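PDB 4OO3: hypothetical protein from Parabacteroides merdae, which probably works as an NAD(P)-dependent oxidoreductase of unknown substrate, joining a nucleotide-binding Rossmann domain to a C-terminal domain built on a large mixed beta sheet. Local coordinates for residues E230-Q235 and Y292-V297; P178-I183 and V320-K325; V219-V224 and L424-T429; I246-W251 and T431-M436; V184-H189 and K300-W305. All coordinates share one frame; numbering follows the deposited sequence.

Contact 1. Residues E230-Q235 and Y292-V297; sequences EAFPDQ and YKIKGV
F232, the first residue to leave helical geometry after helix 220-231, opens a type II turn that runs to Q235 and faces the type I' turn I294-V297, with F232 CA and K295 CA 9.3 Å apart. That second turn joins strands 282-294 and 297-306 as a tight beta hairpin; K295 and G296 both carry positive phi, which glycine tolerates easily. In F232, chi1 (-54°) sets CG anti to the carbonyl carbon, on the side from which the ring meets the hairpin end. I294 lies over one face, its CG1 4.2 Å from the ring centroid in a CH-pi contact. V297 meets the ring at its edge, CG2 standing 3.7 Å from F232 CZ. The bent chain of K295 passes obliquely, with CE 3.7 Å from F232 CD2. Beyond, K295 NZ donates to Q235 OE1 at 2.8 Å, nearly in line with the C=O bond (168°). A flexible lysine suits this place because its methylenes can lie against the aromatic ring while its ammonium reaches a polar partner. A buried phenylalanine thus packs on I294 and V297 with the K295-Q235 bond beside it, and the neutral carbonyl of Q235 would probably direct the ammonium without neutralising it.

Contact 2. Residues P178-I183 and V320-K325; sequences PEEPAI and VMKGSK
K322 stretches back over the 178-183 loop, its side chain touching three consecutive residues, E180, P181 and A182. Its CG leaves anti to the carbonyl carbon (chi1 -61°), and CB and CG both stay close to A182 O. A bend at chi3 (-68°) then places CE 3.5 Å from P181 O. The ammonium beyond has two partners, both held loosely: a salt bridge to E180, with K322 NZ 3.3 Å from OE1, and a weak hydrogen bond from K322 NZ to P181 O at 3.4 Å. E180 approaches with CG anti to its backbone N and an extended chain, crossing K322 at about a right angle. A long lysine suits the place, since its methylenes can lie along the backbone of the loop before the charge meets the carboxylate at the exposed end. The backbone beneath is the beginning of an antiparallel strand pairing in the mixed sheet of the C-terminal domain, where strand 183-190 comes alongside strand 316-322. I183 and M321 form a non-hydrogen-bonded pair, their CA atoms 4.5 Å apart, and K322 N donates to A182 O at 2.8 Å. A182 O also receives a CA-H...O contact from M321, and V320 O receives another from I183 CA at 3.3 Å. On the face shared by the pair, I183 CG1 lies 4.2 Å from M321 CB. Beyond CB the M321 side chain, present as selenomethionine, leads away to L328 and A231, while I183 packs on V227 and A231 of helix 220-231.

Contact 3. Residues V219-V224 and L424-T429; sequences VTTHLV and LAKYYT
K426 starts with CG anti to its backbone N (chi1 -174°) and then bends at chi2 and chi3, a course that runs its methylenes over T221 and V224. T221 has CG2 anti to its own N, and this methyl presses on K426 CD at 3.3 Å, tighter than ordinary carbon contact. The two side chains cross at about a right angle. V224 CG1 lies 3.6 Å from K426 CG and 4.1 Å from T429 CB. Behind the lysine, K426 CD stands 4.3 Å above the centre of the Y427 ring. T429 OG1 donates to A425 O at 2.7 Å, which satisfies a threonine whose CB and methyl are used for packing. The segments belong to helices 220-231 and 419-439, and their short axes approach to 9.4 Å at 127°. K426 NZ forms a salt bridge with D147 OD2, and Y427 OH hydrogen-bonds to that same oxygen and to M121 N. An alanine in place of K426 would probably leave D147 without its ionic mate and open a gap beside T221 CG2 and V224 CG1. T221 and H222 touch K119, consistent with a place behind the region where relatives hold a catalytic lysine and histidine. Chemically, this is an apolar helix crossing through which a buried charge is threaded, tying the C-terminal helices to strand 145-147 of the Rossmann-type sheet.

Contact 4. Residues I246-W251 and T431-M436; sequences IDANRW and TSALDM
A248 and A433 are the nearest residues of segments 246-251 and 431-436, and here the packing is tight. A248 CB sits 3.4 Å from A433 O and 4.0 Å from A433 CB. With alanine on both sides the short axes of strand and helix come within 7.0 Å, a spacing that bulkier side chains would hardly permit. M436, a selenomethionine in this crystal, flanks the pair: its CG, anti to the backbone N (chi1 170°), is 3.9 Å from A248 CB, and its SE rests 3.6 Å from D247 CA. The strand, 243-255, is an outermost one of the nine-stranded mixed sheet, and the axes of the two segments, the second from helix 419-439, lie at 74° to each other. Next to the selenium the strand carries a classic beta bulge, in which I246 and D247 both face V291 of the neighbouring strand. At the other end the fit is slack and the arginine partly exposed: R250 NE comes only to 4.4 Å of L434 CD1, touching it obliquely. The guanidinium has its real partners outside, a salt bridge from NE to E214 and a cation-pi contact with Y285. D247 OD1 forms a salt bridge with K440, beyond the helix segment.

Contact 5. Residues V184-H189 and K300-W305; sequences VKESVH and KVSVIW
V184 and K300 begin a run of parallel pairing in which strands 184-189 and 300-305 keep step, residue by residue, as far as H189 and W305. Five backbone bonds join them: K185 N to K300 O, S302 N to K185 O, S187 N to S302 O, I304 N to S187 O and H189 N to I304 O. The shortest, H189 N to I304 O, measures 2.7 Å. S187 O accepts twice, since a water also donates to it at 3.0 Å; that water is hydrogen-bonded to S302 OG at 2.7 Å, so S302 OG is joined through it to S187 O of the other strand. Each strand alternates its NH and CO groups, so V184, E186 and V188 bond instead to strand 316-322. Among side chains, E186 OE2 forms a long salt bridge with K300 NZ at 3.6 Å, K185 NZ pairs with E230, and S187 OG bonds to H317 ND1. At the far end H189 CB sits 3.4 Å from the centroid of the W305 six-membered ring, only 2° off its normal, a CH-pi contact for which the broad indole is well suited. An alanine at W305 removes the indole, and the gap left over H189 CB would probably let the H189 side chain shift. Strands 316-322 and 282-294 flank the pair, while L223 of helix 220-231 covers the face bearing S187, V301 and V303.

How the contacts relate
Four of the contacts reach the mixed sheet directly, and contact 3 ties together helices used by contacts 1 and 4. Contacts 2 and 5 are continuous: I183 O lies 2.8 Å from K300 N, a probable hydrogen bond. Contact 1 touches contact 2 through A231 CB and I183 CD1, 3.5 Å apart, and meets contact 5 through E230. In contact 3, L223 CD1 comes within 3.4 Å of S302 O in contact 5. Contacts 3 and 4 share helix 419-439, their centres about 12 Å apart. No cofactor is present; with T221 and H222 touching K119, a place for contact 3 near the cofactor cleft is only consistent with the family.

Contact 1. Residues E230-Q235 and Y292-V297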
# COMPACT_ATOMS: atom_id res chain seq x y z
N GLU A 230 2.88 12.71 2.63
CA GLU A 230 2.41 13.97 2.05
C GLU A 230 2.51 15.15 3.01
O GLU A 230 2.94 16.23 2.62
CB GLU A 230 0.96 13.83 1.59
CG GLU A 230 0.74 12.89 0.43
CD GLU A 230 -0.72 12.53 0.26
OE1 GLU A 230 -1.51 12.75 1.19
OE2 GLU A 230 -1.09 12.01 -0.81
N ALA A 231 2.09 14.94 4.25
CA ALA A 231 1.87 16.04 5.19
C ALA A 231 3.06 16.32 6.10
O ALA A 231 3.14 17.38 6.71
CB ALA A 231 0.63 15.77 6.03
N PHE A 232 3.99 15.37 6.18
CA PHE A 232 5.23 15.55 6.95
C PHE A 232 6.44 15.06 6.15
O PHE A 232 7.19 14.19 6.62
CB PHE A 232 5.13 14.81 8.29
CG PHE A 232 3.92 15.18 9.10
CD1 PHE A 232 2.70 14.57 8.86
CD2 PHE A 232 4.00 16.13 10.10
CE1 PHE A 232 1.58 14.91 9.59
CE2 PHE A 232 2.89 16.48 10.85
CZ PHE A 232 1.67 15.87 10.59
N PRO A 233 6.66 15.64 4.95
CA PRO A 233 7.67 15.09 4.04
C PRO A 233 9.04 14.92 4.69
O PRO A 233 9.58 15.86 5.26
CB PRO A 233 7.74 16.12 2.90
CG PRO A 233 6.51 16.96 3.03
CD PRO A 233 6.14 16.93 4.48
N ASP A 234 9.58 13.71 4.61
CA ASP A 234 10.94 13.41 5.08
C ASP A 234 11.19 13.68 6.57
O ASP A 234 12.33 13.65 7.01
CB ASP A 234 11.97 14.18 4.23
CG ASP A 234 11.91 13.80 2.76
OD1 ASP A 234 11.26 12.79 2.42
OD2 ASP A 234 12.52 14.51 1.94
N GLN A 235 10.13 13.92 7.35
CA GLN A 235 10.26 14.06 8.80
C GLN A 235 10.21 12.67 9.44
O GLN A 235 9.34 11.86 9.11
CB GLN A 235 9.13 14.92 9.36
CG GLN A 235 9.10 16.34 8.82
CD GLN A 235 7.91 17.12 9.32
OE1 GLN A 235 7.55 17.03 10.49
NE2 GLN A 235 7.29 17.89 8.44
N TYR A 292 -6.58 9.65 14.60
CA TYR A 292 -5.39 9.73 15.41
C TYR A 292 -4.72 11.09 15.25
O TYR A 292 -4.93 11.79 14.25
CB TYR A 292 -4.41 8.62 15.02
CG TYR A 292 -3.91 8.67 13.59
CD1 TYR A 292 -4.69 8.18 12.55
CD2 TYR A 292 -2.66 9.19 13.27
CE1 TYR A 292 -4.24 8.21 11.23
CE2 TYR A 292 -2.20 9.23 11.96
CZ TYR A 292 -2.99 8.73 10.95
OH TYR A 292 -2.55 8.76 9.64
N LYS A 293 -3.91 11.44 16.23
CA LYS A 293 -3.08 12.64 16.14
C LYS A 293 -1.66 12.23 15.79
O LYS A 293 -1.11 11.30 16.37
CB LYS A 293 -3.12 13.42 17.45
CG LYS A 293 -4.42 14.18 17.63
CD LYS A 293 -4.49 14.94 18.94
CE LYS A 293 -5.64 15.93 18.90
NZ LYS A 293 -6.06 16.36 20.26
N ILE A 294 -1.10 12.92 14.80
CA ILE A 294 0.28 12.74 14.40
C ILE A 294 0.96 14.11 14.52
O ILE A 294 0.66 15.03 13.77
CB ILE A 294 0.42 12.14 12.98
CG1 ILE A 294 1.85 12.32 12.46
CG2 ILE A 294 -0.56 12.78 12.00
CD1 ILE A 294 2.21 11.43 11.30
N LYS A 295 1.87 14.22 15.50
CA LYS A 295 2.53 15.47 15.83
C LYS A 295 1.53 16.61 15.99
O LYS A 295 1.71 17.69 15.43
CB LYS A 295 3.59 15.83 14.79
CG LYS A 295 4.53 14.68 14.48
CD LYS A 295 5.98 15.11 14.35
CE LYS A 295 6.25 15.82 13.04
NZ LYS A 295 7.28 16.88 13.23
N GLY A 296 0.46 16.35 16.74
CA GLY A 296 -0.54 17.37 17.06
C GLY A 296 -1.63 17.53 16.03
O GLY A 296 -2.63 18.19 16.30
N VAL A 297 -1.46 16.92 14.85
CA VAL A 297 -2.41 17.05 13.74
C VAL A 297 -3.37 15.88 13.75
O VAL A 297 -2.94 14.73 13.70
CB VAL A 297 -1.68 17.08 12.38
CG1 VAL A 297 -2.67 17.23 11.24
CG2 VAL A 297 -0.66 18.21 12.35

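Contact 2. Residues P178-I183 and V320-K325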
# COMPACT_ATOMS: atom_id res chain seq x y z
N PRO A 178 -10.29 16.09 16.79
CA PRO A 178 -11.08 14.87 16.62
C PRO A 178 -12.44 15.12 15.97
O PRO A 178 -12.88 14.33 15.14
CB PRO A 178 -11.26 14.39 18.06
CG PRO A 178 -10.03 14.86 18.75
CD PRO A 178 -9.73 16.20 18.15
N GLU A 179 -13.08 16.23 16.33
CA GLU A 179 -14.40 16.59 15.81
C GLU A 179 -14.32 17.03 14.34
O GLU A 179 -15.22 16.75 13.55
CB GLU A 179 -15.06 17.68 16.66
CG GLU A 179 -14.99 17.44 18.17
CD GLU A 179 -13.80 18.12 18.84
OE1 GLU A 179 -13.75 19.37 18.85
OE2 GLU A 179 -12.92 17.41 19.37
N GLU A 180 -13.25 17.72 13.98
CA GLU A 180 -13.00 18.08 12.58
C GLU A 180 -11.52 17.92 12.20
O GLU A 180 -10.73 18.86 12.29
CB GLU A 180 -13.50 19.49 12.29
CG GLU A 180 -13.94 19.67 10.84
CD GLU A 180 -14.60 21.01 10.60
OE1 GLU A 180 -13.88 22.00 10.34
OE2 GLU A 180 -15.85 21.06 10.65
N PRO A 181 -11.14 16.70 11.78
CA PRO A 181 -9.75 16.41 11.41
C PRO A 181 -9.22 17.30 10.30
O PRO A 181 -9.98 17.70 9.42
CB PRO A 181 -9.81 14.96 10.94
CG PRO A 181 -10.98 14.38 11.65
CD PRO A 181 -11.98 15.50 11.74
N ALA A 182 -7.92 17.60 10.35
CA ALA A 182 -7.26 18.43 9.34
C ALA A 182 -6.83 17.61 8.13
O ALA A 182 -6.58 18.16 7.06
CB ALA A 182 -6.06 19.14 9.95
N ILE A 183 -6.72 16.29 8.31
CA ILE A 183 -6.38 15.39 7.22
C ILE A 183 -7.40 14.27 7.25
O ILE A 183 -7.68 13.71 8.31
CB ILE A 183 -4.93 14.87 7.34
CG1 ILE A 183 -3.94 16.04 7.37
CG2 ILE A 183 -4.60 13.95 6.17
CD1 ILE A 183 -2.49 15.65 7.57
N VAL A 320 -8.95 15.22 2.03
CA VAL A 320 -8.71 16.64 2.27
C VAL A 320 -7.48 16.77 3.15
O VAL A 320 -7.29 15.98 4.08
CB VAL A 320 -9.87 17.31 3.02
CG1 VAL A 320 -9.75 18.82 2.94
CG2 VAL A 320 -11.20 16.85 2.46
N MSE A 321 -6.64 17.76 2.86
CA MSE A 321 -5.60 18.17 3.80
C MSE A 321 -5.72 19.67 3.90
O MSE A 321 -5.63 20.38 2.90
CB MSE A 321 -4.21 17.64 3.48
CG MSE A 321 -3.70 17.84 2.06
SE MSE A 321 -1.94 16.96 1.91
CE MSE A 321 -0.89 18.19 3.02
N LYS A 322 -5.95 20.14 5.12
CA LYS A 322 -6.36 21.51 5.36
C LYS A 322 -5.17 22.36 5.78
O LYS A 322 -4.53 22.09 6.79
CB LYS A 322 -7.46 21.56 6.43
CG LYS A 322 -8.71 20.80 6.01
CD LYS A 322 -9.96 21.29 6.73
CE LYS A 322 -9.90 20.93 8.20
NZ LYS A 322 -11.25 20.78 8.81
N GLY A 323 -4.88 23.38 4.97
CA GLY A 323 -3.82 24.34 5.27
C GLY A 323 -4.45 25.66 5.66
O GLY A 323 -5.63 25.89 5.37
N SER A 324 -3.68 26.53 6.30
CA SER A 324 -4.18 27.83 6.76
C SER A 324 -4.67 28.73 5.61
O SER A 324 -5.51 29.60 5.82
CB SER A 324 -3.13 28.56 7.61
OG SER A 324 -1.97 28.86 6.85
N LYS A 325 -4.15 28.51 4.40
CA LYS A 325 -4.60 29.25 3.22
C LYS A 325 -5.58 28.47 2.35
O LYS A 325 -6.48 29.06 1.76
CB LYS A 325 -3.42 29.66 2.35
CG LYS A 325 -2.51 30.71 2.97
CD LYS A 325 -1.54 31.24 1.93
CE LYS A 325 -0.38 31.99 2.57
NZ LYS A 325 -0.84 33.24 3.21

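Contact 3. Residues V219-V224 and L424-T429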
# COMPACT_ATOMS: atom_id res chain seq x y z
N VAL A 219 -5.52 -2.03 3.92
CA VAL A 219 -5.41 -0.89 3.00
C VAL A 219 -5.09 0.40 3.75
O VAL A 219 -4.49 1.30 3.16
CB VAL A 219 -6.70 -0.74 2.14
CG1 VAL A 219 -6.80 0.62 1.45
CG2 VAL A 219 -6.76 -1.85 1.11
N THR A 220 -5.47 0.50 5.03
CA THR A 220 -5.14 1.68 5.85
C THR A 220 -3.63 1.93 5.91
O THR A 220 -3.19 3.07 6.10
CB THR A 220 -5.60 1.51 7.32
OG1 THR A 220 -5.05 0.30 7.86
CG2 THR A 220 -7.13 1.48 7.43
N THR A 221 -2.85 0.87 5.79
CA THR A 221 -1.40 0.99 5.68
C THR A 221 -1.04 2.07 4.66
O THR A 221 -0.33 3.01 4.98
CB THR A 221 -0.78 -0.37 5.32
OG1 THR A 221 -1.03 -1.29 6.39
CG2 THR A 221 0.73 -0.28 5.11
N HIS A 222 -1.57 1.94 3.44
CA HIS A 222 -1.36 2.96 2.40
C HIS A 222 -1.78 4.36 2.86
O HIS A 222 -1.06 5.33 2.59
CB HIS A 222 -2.17 2.63 1.14
CG HIS A 222 -1.73 1.40 0.42
ND1 HIS A 222 -0.41 1.15 0.10
CD2 HIS A 222 -2.44 0.35 -0.06
CE1 HIS A 222 -0.33 0.00 -0.54
NE2 HIS A 222 -1.54 -0.50 -0.65
N LEU A 223 -2.93 4.46 3.51
CA LEU A 223 -3.49 5.78 3.84
C LEU A 223 -2.68 6.43 4.95
O LEU A 223 -2.34 7.61 4.87
CB LEU A 223 -4.97 5.70 4.21
CG LEU A 223 -5.89 5.10 3.14
CD1 LEU A 223 -7.34 5.14 3.59
CD2 LEU A 223 -5.73 5.81 1.80
N VAL A 224 -2.33 5.65 5.96
CA VAL A 224 -1.50 6.12 7.06
C VAL A 224 -0.14 6.57 6.55
O VAL A 224 0.38 7.62 6.98
CB VAL A 224 -1.36 5.04 8.16
CG1 VAL A 224 -0.21 5.35 9.11
CG2 VAL A 224 -2.66 4.92 8.94
N LEU A 424 7.61 1.80 10.99
CA LEU A 424 7.20 1.44 12.34
C LEU A 424 6.07 2.33 12.88
O LEU A 424 5.12 1.83 13.46
CB LEU A 424 8.38 1.47 13.29
CG LEU A 424 9.37 0.31 13.16
CD1 LEU A 424 10.55 0.55 14.09
CD2 LEU A 424 8.68 -1.01 13.47
N ALA A 425 6.17 3.65 12.68
CA ALA A 425 5.10 4.55 13.12
C ALA A 425 3.78 4.22 12.44
O ALA A 425 2.72 4.26 13.06
CB ALA A 425 5.47 6.01 12.87
N LYS A 426 3.88 3.86 11.17
CA LYS A 426 2.74 3.50 10.36
C LYS A 426 2.04 2.28 10.94
O LYS A 426 0.83 2.30 11.18
CB LYS A 426 3.21 3.20 8.94
CG LYS A 426 2.13 2.93 7.92
CD LYS A 426 2.54 1.87 6.91
CE LYS A 426 3.88 2.17 6.26
NZ LYS A 426 4.35 1.09 5.36
N TYR A 427 2.82 1.22 11.14
CA TYR A 427 2.29 -0.04 11.66
C TYR A 427 1.87 0.06 13.12
O TYR A 427 0.94 -0.63 13.55
CB TYR A 427 3.29 -1.19 11.45
CG TYR A 427 3.37 -1.62 10.01
CD1 TYR A 427 2.28 -2.20 9.39
CD2 TYR A 427 4.53 -1.43 9.26
CE1 TYR A 427 2.33 -2.57 8.06
CE2 TYR A 427 4.60 -1.80 7.94
CZ TYR A 427 3.49 -2.37 7.34
OH TYR A 427 3.53 -2.76 6.03
N TYR A 428 2.54 0.91 13.90
CA TYR A 428 2.07 1.21 15.25
C TYR A 428 0.66 1.79 15.19
O TYR A 428 -0.22 1.37 15.95
CB TYR A 428 2.99 2.20 15.97
CG TYR A 428 2.45 2.63 17.32
CD1 TYR A 428 2.58 1.81 18.43
CD2 TYR A 428 1.78 3.83 17.47
CE1 TYR A 428 2.07 2.19 19.67
CE2 TYR A 428 1.27 4.23 18.70
CZ TYR A 428 1.42 3.40 19.79
OH TYR A 428 0.91 3.78 21.01
N THR A 429 0.45 2.73 14.28
CA THR A 429 -0.86 3.36 14.11
C THR A 429 -1.94 2.32 13.78
O THR A 429 -2.97 2.28 14.44
CB THR A 429 -0.82 4.47 13.03
OG1 THR A 429 0.27 5.37 13.29
CG2 THR A 429 -2.12 5.27 13.03

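Contact 4. Residues I246-W251 and T431-M436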
# COMPACT_ATOMS: atom_id res chain seq x y z
N ILE A 246 -7.05 8.32 18.80
CA ILE A 246 -8.21 9.01 19.33
C ILE A 246 -9.43 8.10 19.23
O ILE A 246 -10.14 7.92 20.22
CB ILE A 246 -8.44 10.32 18.57
CG1 ILE A 246 -7.20 11.22 18.65
CG2 ILE A 246 -9.68 11.04 19.08
CD1 ILE A 246 -6.79 11.60 20.06
N ASP A 247 -9.69 7.54 18.06
CA ASP A 247 -10.86 6.69 17.87
C ASP A 247 -10.64 5.68 16.76
O ASP A 247 -9.84 5.91 15.85
CB ASP A 247 -12.08 7.55 17.54
CG ASP A 247 -13.39 6.79 17.66
OD1 ASP A 247 -13.47 5.81 18.43
OD2 ASP A 247 -14.36 7.18 16.97
N ALA A 248 -11.34 4.55 16.85
CA ALA A 248 -11.23 3.52 15.84
C ALA A 248 -12.48 2.65 15.81
O ALA A 248 -13.05 2.34 16.86
CB ALA A 248 -9.99 2.67 16.10
N ASN A 249 -12.88 2.25 14.61
CA ASN A 249 -14.02 1.36 14.43
C ASN A 249 -13.71 0.29 13.40
O ASN A 249 -12.88 0.48 12.51
CB ASN A 249 -15.26 2.15 14.00
CG ASN A 249 -15.68 3.17 15.04
OD1 ASN A 249 -16.33 2.82 16.02
ND2 ASN A 249 -15.30 4.41 14.83
N ARG A 250 -14.38 -0.85 13.56
CA ARG A 250 -14.29 -1.96 12.62
C ARG A 250 -15.69 -2.51 12.40
O ARG A 250 -16.49 -2.58 13.33
CB ARG A 250 -13.36 -3.04 13.16
CG ARG A 250 -13.72 -3.55 14.55
CD ARG A 250 -12.62 -4.44 15.11
NE ARG A 250 -12.69 -5.81 14.58
CZ ARG A 250 -13.45 -6.77 15.09
NH1 ARG A 250 -14.24 -6.55 16.13
NH2 ARG A 250 -13.44 -7.98 14.54
N TRP A 251 -16.00 -2.89 11.17
CA TRP A 251 -17.31 -3.44 10.87
C TRP A 251 -17.23 -4.37 9.67
O TRP A 251 -16.19 -4.48 9.02
CB TRP A 251 -18.36 -2.33 10.67
CG TRP A 251 -18.15 -1.42 9.50
CD1 TRP A 251 -18.74 -1.51 8.26
CD2 TRP A 251 -17.31 -0.25 9.45
NE1 TRP A 251 -18.31 -0.49 7.45
CE2 TRP A 251 -17.44 0.30 8.16
CE3 TRP A 251 -16.47 0.38 10.38
CZ2 TRP A 251 -16.74 1.45 7.77
CZ3 TRP A 251 -15.79 1.51 9.99
CH2 TRP A 251 -15.93 2.04 8.70
N THR A 431 -2.00 -1.19 13.93
CA THR A 431 -2.22 -2.27 14.90
C THR A 431 -2.83 -1.78 16.22
O THR A 431 -3.64 -2.47 16.83
CB THR A 431 -0.93 -3.06 15.16
OG1 THR A 431 0.10 -2.18 15.62
CG2 THR A 431 -0.48 -3.77 13.89
N SER A 432 -2.45 -0.58 16.65
CA SER A 432 -3.05 0.05 17.84
C SER A 432 -4.54 0.34 17.64
O SER A 432 -5.33 0.21 18.58
CB SER A 432 -2.33 1.35 18.20
OG SER A 432 -1.01 1.09 18.62
N ALA A 433 -4.91 0.73 16.43
CA ALA A 433 -6.30 1.01 16.10
C ALA A 433 -7.14 -0.26 16.15
O ALA A 433 -8.29 -0.23 16.59
CB ALA A 433 -6.39 1.67 14.72
N LEU A 434 -6.57 -1.38 15.70
CA LEU A 434 -7.27 -2.66 15.78
C LEU A 434 -7.66 -2.97 17.22
O LEU A 434 -8.79 -3.37 17.48
CB LEU A 434 -6.42 -3.80 15.21
CG LEU A 434 -7.05 -5.19 15.25
CD1 LEU A 434 -8.33 -5.24 14.44
CD2 LEU A 434 -6.06 -6.23 14.76
N ASP A 435 -6.73 -2.79 18.14
CA ASP A 435 -6.97 -3.02 19.57
C ASP A 435 -8.04 -2.08 20.15
O ASP A 435 -8.93 -2.52 20.87
CB ASP A 435 -5.67 -2.88 20.36
CG ASP A 435 -4.70 -4.03 20.12
OD1 ASP A 435 -5.13 -5.07 19.58
OD2 ASP A 435 -3.51 -3.90 20.47
N MSE A 436 -7.94 -0.80 19.82
CA MSE A 436 -8.93 0.20 20.25
C MSE A 436 -10.28 -0.16 19.69
O MSE A 436 -11.27 -0.17 20.42
CB MSE A 436 -8.49 1.58 19.77
CG MSE A 436 -9.58 2.63 19.97
SE MSE A 436 -8.79 4.43 19.79
CE MSE A 436 -7.90 4.46 21.54

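Contact 5. Residues V184-H189 and K300-W305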
# COMPACT_ATOMS: atom_id res chain seq x y z
N VAL A 184 -7.99 13.98 6.09
CA VAL A 184 -9.06 12.99 5.96
C VAL A 184 -8.86 12.20 4.67
O VAL A 184 -8.75 12.80 3.61
CB VAL A 184 -10.44 13.67 5.92
CG1 VAL A 184 -11.55 12.65 5.71
CG2 VAL A 184 -10.70 14.47 7.19
N LYS A 185 -8.80 10.86 4.76
CA LYS A 185 -8.69 9.97 3.58
C LYS A 185 -9.65 8.79 3.68
O LYS A 185 -9.61 8.00 4.63
CB LYS A 185 -7.27 9.43 3.42
CG LYS A 185 -6.26 10.53 3.17
CD LYS A 185 -4.86 10.00 2.95
CE LYS A 185 -3.88 11.16 2.86
NZ LYS A 185 -4.08 11.99 1.64
N GLU A 186 -10.53 8.67 2.68
CA GLU A 186 -11.58 7.67 2.70
C GLU A 186 -11.59 6.92 1.37
O GLU A 186 -11.67 7.54 0.32
CB GLU A 186 -12.93 8.34 2.95
CG GLU A 186 -13.05 8.99 4.32
CD GLU A 186 -14.30 9.85 4.48
OE1 GLU A 186 -14.58 10.67 3.58
OE2 GLU A 186 -14.98 9.70 5.51
N SER A 187 -11.48 5.60 1.44
CA SER A 187 -11.46 4.76 0.24
C SER A 187 -12.58 3.74 0.30
O SER A 187 -12.89 3.21 1.37
CB SER A 187 -10.12 4.04 0.11
OG SER A 187 -9.05 4.94 0.20
N VAL A 188 -13.18 3.47 -0.86
CA VAL A 188 -14.11 2.37 -1.03
C VAL A 188 -13.55 1.46 -2.11
O VAL A 188 -13.43 1.86 -3.27
CB VAL A 188 -15.51 2.87 -1.45
CG1 VAL A 188 -16.49 1.70 -1.53
CG2 VAL A 188 -16.01 3.93 -0.47
N HIS A 189 -13.18 0.24 -1.72
CA HIS A 189 -12.65 -0.77 -2.63
C HIS A 189 -13.66 -1.90 -2.80
O HIS A 189 -14.64 -1.96 -2.07
CB HIS A 189 -11.34 -1.33 -2.08
CG HIS A 189 -10.23 -0.33 -2.05
ND1 HIS A 189 -9.56 0.06 -3.19
CD2 HIS A 189 -9.70 0.38 -1.03
CE1 HIS A 189 -8.65 0.97 -2.87
NE2 HIS A 189 -8.71 1.18 -1.57
N LYS A 300 -7.69 11.42 9.88
CA LYS A 300 -8.73 10.40 9.84
C LYS A 300 -8.55 9.57 8.58
O LYS A 300 -8.51 10.11 7.48
CB LYS A 300 -10.11 11.06 9.84
CG LYS A 300 -11.27 10.17 9.37
CD LYS A 300 -12.28 9.88 10.48
CE LYS A 300 -13.54 9.20 9.95
NZ LYS A 300 -14.29 10.06 9.00
N VAL A 301 -8.44 8.25 8.73
CA VAL A 301 -8.39 7.37 7.57
C VAL A 301 -9.48 6.32 7.65
O VAL A 301 -9.84 5.87 8.74
CB VAL A 301 -7.02 6.69 7.40
CG1 VAL A 301 -5.92 7.74 7.30
CG2 VAL A 301 -6.74 5.71 8.52
N SER A 302 -9.99 5.93 6.49
CA SER A 302 -11.12 5.03 6.42
C SER A 302 -11.07 4.15 5.17
O SER A 302 -10.68 4.60 4.08
CB SER A 302 -12.41 5.85 6.45
OG SER A 302 -13.54 5.03 6.23
N VAL A 303 -11.48 2.89 5.33
CA VAL A 303 -11.49 1.93 4.23
C VAL A 303 -12.77 1.09 4.29
O VAL A 303 -13.08 0.52 5.33
CB VAL A 303 -10.28 0.98 4.27
CG1 VAL A 303 -10.36 -0.04 3.14
CG2 VAL A 303 -8.97 1.76 4.18
N ILE A 304 -13.49 1.04 3.17
CA ILE A 304 -14.63 0.17 3.01
C ILE A 304 -14.37 -0.79 1.85
O ILE A 304 -13.89 -0.39 0.79
CB ILE A 304 -15.92 0.98 2.76
CG1 ILE A 304 -16.28 1.78 4.02
CG2 ILE A 304 -17.06 0.06 2.34
CD1 ILE A 304 -17.49 2.69 3.89
N TRP A 305 -14.69 -2.06 2.07
CA TRP A 305 -14.66 -3.08 1.03
C TRP A 305 -16.07 -3.58 0.78
O TRP A 305 -16.65 -4.30 1.60
CB TRP A 305 -13.75 -4.24 1.45
CG TRP A 305 -12.29 -3.98 1.22
CD1 TRP A 305 -11.41 -3.41 2.10
CD2 TRP A 305 -11.54 -4.28 0.05
NE1 TRP A 305 -10.16 -3.34 1.54
CE2 TRP A 305 -10.21 -3.86 0.27
CE3 TRP A 305 -11.86 -4.85 -1.19
CZ2 TRP A 305 -9.21 -4.01 -0.68
CZ3 TRP A 305 -10.87 -4.99 -2.14
CH2 TRP A 305 -9.56 -4.57 -1.88
O HOH W 1 -14.03 4.84 3.60